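PDB 3E10: putative NADH Oxidase from Clostridium acetobutylicum, which probably acts as an FMN-dependent oxidoreductase of the nitroreductase family, with flavin-binding residues contributed by both chains of the dimer. Local coordinates for the interface of chains A and B. Coordinates in Å, arbitrary orientation; residue numbers count along the deposited sequence, not the author numbering. Chains: chain A/B, Putative NADH Oxidase.

Contact 1: the interface of chains A and B. Residues chain A 5, 8-9, 98, 101, 113, 157; chain B 33-35, 99.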
loop_
_atom_site.group_PDB
_atom_site.type_symbol
_atom_site.label_atom_id
_atom_site.label_comp_id
_atom_site.label_asym_id
_atom_site.label_seq_id
_atom_site.Cartn_x
_atom_site.Cartn_y
_atom_site.Cartn_z
ATOM N N ILE A 5 -11.209 6.073 -0.472
ATOM C CA ILE A 5 -9.907 6.520 -0.957
ATOM C C ILE A 5 -9.749 8.014 -0.785
ATOM O O ILE A 5 -8.711 8.481 -0.309
ATOM C CB ILE A 5 -9.632 6.058 -2.399
ATOM C CG1 ILE A 5 -9.422 4.527 -2.431
ATOM C CG2 ILE A 5 -8.403 6.725 -2.982
ATOM C CD1 ILE A 5 -9.244 3.892 -3.809
ATOM N N ARG A 8 -10.220 8.821 3.518
ATOM C CA ARG A 8 -9.268 8.291 4.495
ATOM C C ARG A 8 -8.267 9.352 4.920
ATOM O O ARG A 8 -7.559 9.935 4.071
ATOM C CB ARG A 8 -8.520 7.105 3.893
ATOM C CG ARG A 8 -7.447 6.516 4.811
ATOM C CD ARG A 8 -6.163 6.119 4.058
ATOM N NE ARG A 8 -5.566 7.229 3.307
ATOM C CZ ARG A 8 -4.830 8.201 3.850
ATOM N NH1 ARG A 8 -4.610 8.238 5.160
ATOM N NH2 ARG A 8 -4.316 9.149 3.042
ATOM N N ARG A 9 -8.186 9.598 6.232
ATOM C CA ARG A 9 -7.225 10.565 6.796
ATOM C C ARG A 9 -6.444 9.934 7.928
ATOM O O ARG A 9 -6.938 9.015 8.580
ATOM C CB ARG A 9 -7.941 11.818 7.355
ATOM C CG ARG A 9 -8.653 12.670 6.303
ATOM C CD ARG A 9 -7.763 13.736 5.629
ATOM N NE ARG A 9 -6.761 13.172 4.721
ATOM C CZ ARG A 9 -7.007 12.752 3.476
ATOM N NH1 ARG A 9 -8.213 12.837 2.917
ATOM N NH2 ARG A 9 -6.016 12.250 2.751
ATOM N N GLU A 98 -2.230 -0.146 3.899
ATOM C CA GLU A 98 -3.177 0.728 3.207
ATOM C C GLU A 98 -4.573 0.126 3.203
ATOM O O GLU A 98 -5.563 0.860 3.379
ATOM C CB GLU A 98 -2.677 1.102 1.801
ATOM C CG GLU A 98 -3.605 2.021 1.004
ATOM C CD GLU A 98 -3.786 3.409 1.584
ATOM O OE1 GLU A 98 -3.216 3.700 2.662
ATOM O OE2 GLU A 98 -4.544 4.237 0.958
ATOM N N LEU A 101 -6.096 0.818 6.586
ATOM C CA LEU A 101 -6.505 2.221 6.701
ATOM C C LEU A 101 -7.807 2.512 5.976
ATOM O O LEU A 101 -8.667 3.262 6.468
ATOM C CB LEU A 101 -5.405 3.152 6.168
ATOM C CG LEU A 101 -4.073 3.115 6.930
ATOM C CD1 LEU A 101 -3.101 4.102 6.299
ATOM C CD2 LEU A 101 -4.209 3.368 8.424
ATOM N N TRP A 113 -1.108 5.249 10.346
ATOM C CA TRP A 113 0.079 4.413 10.146
ATOM C C TRP A 113 1.245 5.045 10.874
ATOM O O TRP A 113 1.609 6.210 10.604
ATOM C CB TRP A 113 0.348 4.399 8.642
ATOM C CG TRP A 113 1.501 3.625 8.088
ATOM C CD1 TRP A 113 2.688 3.274 8.670
ATOM C CD2 TRP A 113 1.556 3.158 6.747
ATOM N NE1 TRP A 113 3.488 2.618 7.745
ATOM C CE2 TRP A 113 2.796 2.512 6.570
ATOM C CE3 TRP A 113 0.653 3.206 5.676
ATOM C CZ2 TRP A 113 3.167 1.960 5.354
ATOM C CZ3 TRP A 113 1.030 2.646 4.492
ATOM C CH2 TRP A 113 2.287 2.038 4.335
ATOM N N ARG A 157 -5.526 16.145 -2.875
ATOM C CA ARG A 157 -4.084 16.138 -2.994
ATOM C C ARG A 157 -3.657 16.048 -4.480
ATOM O O ARG A 157 -2.467 15.980 -4.801
ATOM C CB ARG A 157 -3.530 14.914 -2.263
ATOM C CG ARG A 157 -3.747 14.897 -0.735
ATOM C CD ARG A 157 -2.526 15.463 -0.036
ATOM N NE ARG A 157 -2.751 15.675 1.387
ATOM C CZ ARG A 157 -2.803 14.711 2.298
ATOM N NH1 ARG A 157 -2.663 13.434 1.959
ATOM N NH2 ARG A 157 -3.036 15.028 3.556
ATOM N N GLN B 33 -4.051 10.335 -3.359
ATOM C CA GLN B 33 -4.662 10.366 -2.037
ATOM C C GLN B 33 -4.006 9.434 -1.030
ATOM O O GLN B 33 -4.434 9.370 0.121
ATOM C CB GLN B 33 -6.154 10.027 -2.131
ATOM C CG GLN B 33 -6.984 11.039 -2.852
ATOM C CD GLN B 33 -6.909 12.430 -2.286
ATOM O OE1 GLN B 33 -6.531 13.380 -2.993
ATOM N NE2 GLN B 33 -7.238 12.573 -1.002
ATOM N N ALA B 34 -2.954 8.727 -1.418
ATOM C CA ALA B 34 -2.284 7.823 -0.495
ATOM C C ALA B 34 -1.624 8.551 0.662
ATOM O O ALA B 34 -1.207 9.719 0.539
ATOM C CB ALA B 34 -1.265 6.974 -1.243
ATOM N N PRO B 35 -1.523 7.862 1.793
ATOM C CA PRO B 35 -0.726 8.399 2.864
ATOM C C PRO B 35 0.746 8.385 2.441
ATOM O O PRO B 35 1.144 7.644 1.539
ATOM C CB PRO B 35 -0.977 7.439 4.019
ATOM C CG PRO B 35 -1.211 6.138 3.336
ATOM C CD PRO B 35 -2.038 6.512 2.104
ATOM N N ASN B 99 -3.756 1.947 -3.834
ATOM C CA ASN B 99 -4.914 2.775 -4.159
ATOM C C ASN B 99 -5.310 2.663 -5.639
ATOM O O ASN B 99 -6.498 2.649 -5.989
ATOM C CB ASN B 99 -4.687 4.234 -3.807
ATOM C CG ASN B 99 -4.922 4.539 -2.339
ATOM O OD1 ASN B 99 -5.101 3.638 -1.496
ATOM N ND2 ASN B 99 -4.922 5.839 -2.023
HETATM O O HOH W 1 -6.236 7.288 0.401
HETATM O O HOH W 2 -1.745 12.142 -0.377
#

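Contact 2: the interface of chains A and B. Residues chain A 30, 33, 99, 102-103; chain B 5.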
loop_
_atom_site.group_PDB
_atom_site.type_symbol
_atom_site.label_atom_id
_atom_site.label_comp_id
_atom_site.label_asym_id
_atom_site.label_seq_id
_atom_site.Cartn_x
_atom_site.Cartn_y
_atom_site.Cartn_z
ATOM N N ALA A 30 -9.196 -7.309 5.725
ATOM C CA ALA A 30 -8.817 -6.374 4.665
ATOM C C ALA A 30 -7.301 -6.443 4.412
ATOM O O ALA A 30 -6.848 -6.502 3.266
ATOM C CB ALA A 30 -9.235 -4.913 5.042
ATOM N N GLN A 33 -6.187 -9.449 2.380
ATOM C CA GLN A 33 -6.545 -9.425 0.968
ATOM C C GLN A 33 -5.587 -8.608 0.117
ATOM O O GLN A 33 -5.794 -8.494 -1.098
ATOM C CB GLN A 33 -7.944 -8.868 0.751
ATOM C CG GLN A 33 -9.058 -9.748 1.312
ATOM C CD GLN A 33 -9.041 -11.125 0.723
ATOM O OE1 GLN A 33 -8.922 -12.120 1.461
ATOM N NE2 GLN A 33 -9.171 -11.218 -0.614
ATOM N N ASN A 99 -4.685 -1.191 3.035
ATOM C CA ASN A 99 -6.004 -1.821 3.104
ATOM C C ASN A 99 -6.633 -1.650 4.486
ATOM O O ASN A 99 -7.832 -1.448 4.591
ATOM C CB ASN A 99 -5.929 -3.317 2.747
ATOM C CG ASN A 99 -5.935 -3.587 1.254
ATOM O OD1 ASN A 99 -5.803 -2.675 0.439
ATOM N ND2 ASN A 99 -6.100 -4.870 0.888
ATOM N N LEU A 102 -7.932 1.961 4.774
ATOM C CA LEU A 102 -9.107 2.192 3.991
ATOM C C LEU A 102 -10.317 1.519 4.640
ATOM O O LEU A 102 -11.426 2.081 4.680
ATOM C CB LEU A 102 -8.897 1.759 2.549
ATOM C CG LEU A 102 -7.891 2.576 1.727
ATOM C CD1 LEU A 102 -7.610 1.852 0.415
ATOM C CD2 LEU A 102 -8.400 3.979 1.473
ATOM N N GLU A 103 -10.149 0.270 5.081
ATOM C CA GLU A 103 -11.245 -0.452 5.735
ATOM C C GLU A 103 -11.653 0.296 7.024
ATOM O O GLU A 103 -12.840 0.383 7.337
ATOM C CB GLU A 103 -10.868 -1.929 6.006
ATOM C CG GLU A 103 -11.967 -2.739 6.681
ATOM C CD GLU A 103 -13.100 -3.058 5.779
ATOM O OE1 GLU A 103 -12.953 -2.895 4.557
ATOM O OE2 GLU A 103 -14.143 -3.498 6.305
ATOM N N ILE B 5 -12.077 -4.141 -1.675
ATOM C CA ILE B 5 -10.907 -4.739 -1.037
ATOM C C ILE B 5 -10.930 -6.261 -1.194
ATOM O O ILE B 5 -9.902 -6.856 -1.482
ATOM C CB ILE B 5 -10.764 -4.307 0.441
ATOM C CG1 ILE B 5 -10.434 -2.809 0.509
ATOM C CG2 ILE B 5 -9.761 -5.191 1.207
ATOM C CD1 ILE B 5 -10.402 -2.157 1.944
HETATM O O HOH W 3 -7.171 -6.136 -1.666
HETATM O O HOH W 4 -8.661 -8.906 -2.849
#

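Contact 1: the interface of chains A and B
A:Arg8 lays its guanidinium across B:Pro35 and against the backbone of B:Gln33, in the nitroreductase-family dimer interface that helps build the FMN site. Its terminal NH2 donates to the carbonyl O of B:Gln33 at 2.9 Å. The bond is nearly straight (165° at H); the oxygen lies in the guanidinium plane at its edge, and the donor lies in the carbonyl plane. One face of the same group meets the proline ring: CD of B:Pro35 sits toward the rim, 3.7 Å from the central CZ of A:Arg8. The CG of A:Arg8 is anti to the backbone N (chi1 177°), and bends at chi2 and chi3 then turn the head onto the partner.

At the edge, NE of A:Arg8 bonds water 1, which also touches the carbonyl O atoms of A:Ile5 and B:Gln33 and the amide ND2 of B:Asn99. The backbone O of B:Gln33 is thus shared by the arginine and this water. Further along, the side-chain OE1 of B:Gln33 takes the backbone N-H of A:Arg157 on a lone pair, 2.9 Å from N. The guanidinium NH1 of A:Arg157 reaches water 2, which bonds the carbonyl O of B:Ala34 and so ties the loop at 33-35 to a second FMN-binding arginine.

A:Glu98 of helix 89-106 also meets the partner directly, beside B:Pro35, its carboxylate carbon CD 3.6 Å from the ring CD. Next to the carboxylate, CD1 of A:Leu101 borders CG of B:Pro35 at 4.1 Å. OE2 of A:Glu98 approaches OD1 of B:Asn99 at 2.6 Å, with carboxylate and amide planes 47° apart. Two plain acceptors would repel at that separation; a protonated carboxyl could bond here, but protons are not seen. Within chain A, a long salt bridge, 3.9 Å from OE2 of A:Glu98 to NE of A:Arg8, would help orient the arginine.

Contact 2: the interface of chains A and B
Chain B's short helix 4-7 meets two helices of chain A, 21-32 and 89-106, and the loop residue A:Gln33 that follows the first, in the dimer interface of this nitroreductase-family protein. B:Ile5 is the residue that enters, with 84 Å² of its surface hidden by chain A.

Its CG2 enters between A:Ala30 and A:Asn99, where helices 21-32 and 89-106 adjoin, while CD1 continues along helix 89-106. The methyl CG2, anti to the backbone N, lies 3.8 Å from CA of A:Ala30, with the methyl CB of the alanine beside it. CG2 also lies alongside the amide nitrogen ND2 of A:Asn99; the two side chains run past each other in opposite directions. The longer branch, extended at chi2 (174°), carries CD1 to A:Glu103, 4.1 Å from its CB and close to the carboxylate OE1.

The amide of A:Asn99 is held from within its own chain. ND2 donates to the carbonyl O of A:Ala30 at 3.0 Å, from above the carbonyl plane, 36° out of it and off the lone pair. This bond links the two helices and fixes which end of the amide is nitrogen.

In this patch, polar contact runs through water. Water 3 lies 3.0 Å from ND2 of A:Asn99 and 2.8 Å from the carbonyl O of A:Gln33, and it also bonds the carbonyl O of B:Ile5. That oxygen is reached by water 4 as well, at 2.8 Å, which makes a longer bond to the side-chain NE2 of A:Gln33. CB of A:Gln33 closes over the same carbonyl, 3.6 Å from O of B:Ile5.

The C-alpha centres of contact 1 and contact 2 lie about 11 Å apart in one two-fold symmetric interface. Both draw on residues 5, 33 and 99, with the chains exchanged: contact 1 pairs A:Ile5 with B:Gln33 and B:Asn99, and contact 2 shows the twin of that pairing in B:Ile5, A:Gln33 and A:Asn99. Helix 89-106 of chain A runs through both, and that of chain B enters contact 1 through B:Asn99. The pairing near the flavin-binding arginines is thus continuous with the neighbouring helix contacts, so residues of the FMN pocket lie within the dimer contact, and pairing of the chains probably helps shape the flavin site.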